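Local coordinates for galacto-N-biose/lacto-N-biose I transporter substrate-binding protein (Bifidobacterium longum, PDB 2Z8F) that binds lacto-N-biose- and galacto-N-biose-type sugars, including lacto-N-tetraose, and probably delivers them to an ABC transporter for uptake, at residues Lys121-Val133 against Asn312-Ala326. Numbering follows the deposited sequence.
Sequences KAYGLPQDTGPLV and NTQVPDLVSQGLVPA. With GAL (beta-D-galactopyranose), chain C.
Two donors grip the carboxylate oxygen OD2 of Asp-128: the O3 hydroxyl of the bound galactose, with O3 to OD2 at 2.7 Å, and a water that also donates to Thr-129 O and accepts from Val-324 N. The second oxygen, OD1, takes the backbone N of Ser-290, so both ends of the carboxylate are held. Leu-323 adds an apolar touch, its CD2 lying 3.8 Å from galactose C4. Next to this site the backbones form a single beta bridge, Asp-128 to Pro-325. Thr-129 N donates to Val-324 O at 2.9 Å, within that carbonyl's plane, whereas Ala-326 N reaches Gln-127 O at 3.0 Å in a nearly straight bond (171°) but from above the carbonyl plane. Another water donates to both Gln-127 O and Asn-312 O, a second tie at that carbonyl. The extended Gln-127 side chain, its CG anti to the backbone N (chi1 -176°), sends NE2 to Asn-312 OD1 at 2.9 Å; the acceptor lies in the glutamine amide plane, and the two amides are turned 70° apart. NE2 also bonds Tyr-20 OH, while Asn-312 ND2 makes a weak bond to Pro-126 O. A leucine in place of Gln-127 would probably leave Asn-312 OD1 and Tyr-20 OH without their shared partner and let the Asn-312 amide turn more freely. Next to the Asn-312 bond, Pro-126 CB packs against Ala-326 CB at 3.8 Å, and Pro-112 meets both residues. In this periplasmic-binding-protein-type fold, the contact thus joins the end of strand 121-126 and the loop after it to residues on both flanks of helix 315-320, and backbone, water and carboxylate bonds together probably hold Asp-128 as an oriented acceptor for the galactose O3 hydroxyl.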
loop_
_atom_site.group_PDB
_atom_site.type_symbol
_atom_site.label_atom_id
_atom_site.label_comp_id
_atom_site.label_asym_id
_atom_site.label_seq_id
_atom_site.Cartn_x
_atom_site.Cartn_y
_atom_site.Cartn_z
ATOM N N LYS A 121 -12.311 15.589 11.702
ATOM C CA LYS A 121 -11.489 15.338 12.894
ATOM C C LYS A 121 -10.289 14.484 12.501
ATOM O O LYS A 121 -10.418 13.576 11.686
ATOM C CB LYS A 121 -12.300 14.659 13.989
ATOM C CG LYS A 121 -13.350 15.576 14.602
ATOM C CD LYS A 121 -14.295 14.814 15.513
ATOM C CE LYS A 121 -15.239 15.768 16.242
ATOM N NZ LYS A 121 -16.264 15.052 17.071
ATOM N N ALA A 122 -9.125 14.781 13.082
ATOM C CA ALA A 122 -7.896 14.054 12.751
ATOM C C ALA A 122 -7.566 13.022 13.818
ATOM O O ALA A 122 -7.808 13.249 15.015
ATOM C CB ALA A 122 -6.719 15.019 12.553
ATOM N N TYR A 123 -7.016 11.894 13.372
ATOM C CA TYR A 123 -6.800 10.747 14.262
ATOM C C TYR A 123 -5.357 10.287 14.296
ATOM O O TYR A 123 -5.050 9.249 14.886
ATOM C CB TYR A 123 -7.786 9.601 13.945
ATOM C CG TYR A 123 -9.198 10.031 14.251
ATOM C CD1 TYR A 123 -9.706 9.939 15.554
ATOM C CD2 TYR A 123 -10.011 10.589 13.255
ATOM C CE1 TYR A 123 -11.008 10.366 15.850
ATOM C CE2 TYR A 123 -11.310 11.025 13.551
ATOM C CZ TYR A 123 -11.791 10.908 14.840
ATOM O OH TYR A 123 -13.061 11.339 15.148
ATOM N N GLY A 124 -4.484 11.093 13.704
ATOM C CA GLY A 124 -3.030 10.826 13.724
ATOM C C GLY A 124 -2.303 11.646 12.680
ATOM O O GLY A 124 -2.710 12.779 12.356
ATOM N N LEU A 125 -1.225 11.088 12.136
ATOM C CA LEU A 125 -0.501 11.756 11.074
ATOM C C LEU A 125 -0.155 10.787 9.949
ATOM O O LEU A 125 0.119 9.599 10.224
ATOM C CB LEU A 125 0.776 12.439 11.597
ATOM C CG LEU A 125 0.610 13.574 12.596
ATOM C CD1 LEU A 125 1.969 13.990 13.130
ATOM C CD2 LEU A 125 -0.075 14.762 11.931
ATOM N N PRO A 126 -0.151 11.270 8.687
ATOM C CA PRO A 126 0.137 10.383 7.575
ATOM C C PRO A 126 1.614 10.030 7.548
ATOM O O PRO A 126 2.461 10.860 7.946
ATOM C CB PRO A 126 -0.245 11.233 6.351
ATOM C CG PRO A 126 0.156 12.638 6.774
ATOM C CD PRO A 126 -0.380 12.664 8.219
ATOM N N GLN A 127 1.938 8.847 7.032
ATOM C CA GLN A 127 3.335 8.396 7.036
ATOM C C GLN A 127 3.898 8.186 5.631
ATOM O O GLN A 127 5.012 8.635 5.331
ATOM C CB GLN A 127 3.511 7.147 7.919
ATOM C CG GLN A 127 4.972 6.717 8.023
ATOM C CD GLN A 127 5.152 5.581 9.025
ATOM O OE1 GLN A 127 4.917 4.404 8.688
ATOM N NE2 GLN A 127 5.530 5.927 10.267
ATOM N N ASP A 128 3.135 7.508 4.763
ATOM C CA ASP A 128 3.642 7.178 3.419
ATOM C C ASP A 128 2.498 7.051 2.410
ATOM O O ASP A 128 1.325 7.035 2.802
ATOM C CB ASP A 128 4.455 5.869 3.440
ATOM C CG ASP A 128 3.600 4.647 3.780
ATOM O OD1 ASP A 128 2.847 4.677 4.792
ATOM O OD2 ASP A 128 3.674 3.673 3.005
ATOM N N THR A 129 2.843 6.978 1.132
ATOM C CA THR A 129 1.826 6.664 0.122
ATOM C C THR A 129 2.224 5.470 -0.744
ATOM O O THR A 129 3.415 5.125 -0.858
ATOM C CB THR A 129 1.515 7.892 -0.763
ATOM O OG1 THR A 129 2.683 8.223 -1.508
ATOM C CG2 THR A 129 1.095 9.090 0.101
ATOM N N GLY A 130 1.228 4.860 -1.385
ATOM C CA GLY A 130 1.442 3.622 -2.138
ATOM C C GLY A 130 0.999 3.652 -3.586
ATOM O O GLY A 130 0.185 2.824 -4.004
ATOM N N PRO A 131 1.545 4.586 -4.381
ATOM C CA PRO A 131 1.160 4.574 -5.795
ATOM C C PRO A 131 1.639 3.322 -6.492
ATOM O O PRO A 131 2.740 2.805 -6.208
ATOM C CB PRO A 131 1.894 5.796 -6.368
ATOM C CG PRO A 131 3.086 5.965 -5.438
ATOM C CD PRO A 131 2.535 5.637 -4.088
ATOM N N LEU A 132 0.803 2.792 -7.376
ATOM C CA LEU A 132 1.208 1.655 -8.188
ATOM C C LEU A 132 2.054 2.055 -9.392
ATOM O O LEU A 132 1.770 3.040 -10.106
ATOM C CB LEU A 132 -0.026 0.835 -8.611
ATOM C CG LEU A 132 -0.753 0.159 -7.461
ATOM C CD1 LEU A 132 -2.249 -0.109 -7.754
ATOM C CD2 LEU A 132 -0.070 -1.198 -7.172
ATOM N N VAL A 133 3.108 1.282 -9.630
ATOM C CA VAL A 133 4.036 1.498 -10.743
ATOM C C VAL A 133 4.355 0.153 -11.420
ATOM O O VAL A 133 3.764 -0.879 -11.057
ATOM C CB VAL A 133 5.342 2.226 -10.258
ATOM C CG1 VAL A 133 5.029 3.574 -9.713
ATOM C CG2 VAL A 133 6.060 1.389 -9.145
ATOM N N ASN A 312 7.838 10.871 11.490
ATOM C CA ASN A 312 7.329 10.878 10.117
ATOM C C ASN A 312 7.999 11.906 9.219
ATOM O O ASN A 312 7.697 11.979 8.017
ATOM C CB ASN A 312 5.813 11.088 10.109
ATOM C CG ASN A 312 5.050 9.842 10.479
ATOM O OD1 ASN A 312 5.642 8.807 10.833
ATOM N ND2 ASN A 312 3.722 9.915 10.371
ATOM N N THR A 313 8.898 12.712 9.791
ATOM C CA THR A 313 9.722 13.625 8.995
ATOM C C THR A 313 11.207 13.223 8.918
ATOM O O THR A 313 12.038 13.992 8.427
ATOM C CB THR A 313 9.554 15.143 9.431
ATOM O OG1 THR A 313 9.858 15.297 10.818
ATOM C CG2 THR A 313 8.127 15.624 9.185
ATOM N N GLN A 314 11.537 12.002 9.366
ATOM C CA GLN A 314 12.901 11.464 9.170
ATOM C C GLN A 314 13.009 10.838 7.781
ATOM O O GLN A 314 13.156 9.626 7.615
ATOM C CB GLN A 314 13.269 10.452 10.286
ATOM C CG GLN A 314 13.180 11.066 11.706
ATOM C CD GLN A 314 13.889 12.421 11.777
ATOM O OE1 GLN A 314 15.102 12.506 11.623
ATOM N NE2 GLN A 314 13.121 13.486 11.959
ATOM N N VAL A 315 12.933 11.688 6.758
ATOM C CA VAL A 315 12.756 11.237 5.396
ATOM C C VAL A 315 13.734 10.142 4.935
ATOM O O VAL A 315 13.287 9.078 4.496
ATOM C CB VAL A 315 12.641 12.449 4.440
ATOM C CG1 VAL A 315 12.742 12.039 2.974
ATOM C CG2 VAL A 315 11.314 13.164 4.733
ATOM N N PRO A 316 15.053 10.392 4.999
ATOM C CA PRO A 316 15.952 9.332 4.512
ATOM C C PRO A 316 15.754 7.976 5.229
ATOM O O PRO A 316 15.815 6.930 4.580
ATOM C CB PRO A 316 17.347 9.897 4.772
ATOM C CG PRO A 316 17.150 11.391 4.879
ATOM C CD PRO A 316 15.786 11.603 5.435
ATOM N N ASP A 317 15.523 8.010 6.536
ATOM C CA ASP A 317 15.360 6.771 7.303
ATOM C C ASP A 317 14.088 6.039 6.875
ATOM O O ASP A 317 14.094 4.835 6.691
ATOM C CB ASP A 317 15.337 7.031 8.808
ATOM C CG ASP A 317 16.654 7.608 9.344
ATOM O OD1 ASP A 317 17.705 7.472 8.694
ATOM O OD2 ASP A 317 16.612 8.186 10.446
ATOM N N LEU A 318 12.993 6.784 6.695
ATOM C CA LEU A 318 11.757 6.176 6.184
ATOM C C LEU A 318 11.944 5.617 4.775
ATOM O O LEU A 318 11.443 4.516 4.447
ATOM C CB LEU A 318 10.645 7.238 6.158
ATOM C CG LEU A 318 10.230 7.868 7.508
ATOM C CD1 LEU A 318 9.291 9.069 7.312
ATOM C CD2 LEU A 318 9.581 6.859 8.419
ATOM N N VAL A 319 12.624 6.385 3.913
ATOM C CA VAL A 319 12.905 5.910 2.566
ATOM C C VAL A 319 13.654 4.587 2.607
ATOM O O VAL A 319 13.361 3.693 1.824
ATOM C CB VAL A 319 13.650 6.954 1.697
ATOM C CG1 VAL A 319 14.222 6.332 0.419
ATOM C CG2 VAL A 319 12.726 8.151 1.384
ATOM N N SER A 320 14.574 4.439 3.568
ATOM C CA SER A 320 15.331 3.195 3.678
ATOM C C SER A 320 14.432 1.953 3.876
ATOM O O SER A 320 14.781 0.840 3.445
ATOM C CB SER A 320 16.381 3.296 4.800
ATOM O OG SER A 320 15.835 2.978 6.067
ATOM N N GLN A 321 13.280 2.166 4.520
ATOM C CA GLN A 321 12.268 1.115 4.753
ATOM C C GLN A 321 11.393 0.863 3.521
ATOM O O GLN A 321 10.508 -0.008 3.538
ATOM C CB GLN A 321 11.377 1.516 5.936
ATOM C CG GLN A 321 12.078 1.526 7.318
ATOM C CD GLN A 321 12.183 0.157 7.994
ATOM O OE1 GLN A 321 11.435 -0.790 7.697
ATOM N NE2 GLN A 321 13.106 0.067 8.975
ATOM N N GLY A 322 11.660 1.619 2.467
ATOM C CA GLY A 322 10.919 1.538 1.210
ATOM C C GLY A 322 9.806 2.562 1.102
ATOM O O GLY A 322 9.098 2.595 0.071
ATOM N N LEU A 323 9.609 3.365 2.148
ATOM C CA LEU A 323 8.469 4.295 2.169
ATOM C C LEU A 323 8.637 5.430 1.194
ATOM O O LEU A 323 9.751 5.932 0.972
ATOM C CB LEU A 323 8.239 4.868 3.567
ATOM C CG LEU A 323 8.067 3.802 4.653
ATOM C CD1 LEU A 323 7.689 4.465 5.952
ATOM C CD2 LEU A 323 7.087 2.678 4.245
ATOM N N VAL A 324 7.511 5.833 0.607
ATOM C CA VAL A 324 7.429 7.081 -0.151
ATOM C C VAL A 324 6.766 8.066 0.818
ATOM O O VAL A 324 5.541 8.053 0.994
ATOM C CB VAL A 324 6.583 6.944 -1.447
ATOM C CG1 VAL A 324 6.561 8.282 -2.236
ATOM C CG2 VAL A 324 7.115 5.797 -2.300
ATOM N N PRO A 325 7.572 8.863 1.535
ATOM C CA PRO A 325 7.014 9.633 2.653
ATOM C C PRO A 325 5.924 10.626 2.309
ATOM O O PRO A 325 5.960 11.216 1.226
ATOM C CB PRO A 325 8.248 10.338 3.234
ATOM C CG PRO A 325 9.374 9.380 2.856
ATOM C CD PRO A 325 9.046 9.002 1.466
ATOM N N ALA A 326 4.976 10.770 3.230
ATOM C CA ALA A 326 3.956 11.852 3.152
ATOM C C ALA A 326 4.564 13.220 3.488
ATOM O O ALA A 326 4.010 14.280 3.140
ATOM C CB ALA A 326 2.785 11.529 4.071
HETATM C C1 GAL C . 2.528 -1.973 3.399
HETATM C C2 GAL C . 1.845 -0.676 3.822
HETATM C C3 GAL C . 2.760 0.493 3.500
HETATM C C4 GAL C . 4.144 0.285 4.148
HETATM C C5 GAL C . 4.739 -1.055 3.706
HETATM C C6 GAL C . 6.052 -1.384 4.414
HETATM O O2 GAL C . 0.645 -0.532 3.075
HETATM O O3 GAL C . 2.140 1.662 3.966
HETATM O O4 GAL C . 3.944 0.351 5.533
HETATM O O5 GAL C . 3.825 -2.105 4.008
HETATM O O6 GAL C . 6.687 -2.454 3.743
HETATM O O HOH W 1 6.256 10.982 5.994
HETATM O O HOH W 2 5.207 4.100 0.743
HETATM O O HOH W 3 4.118 10.541 -0.764
#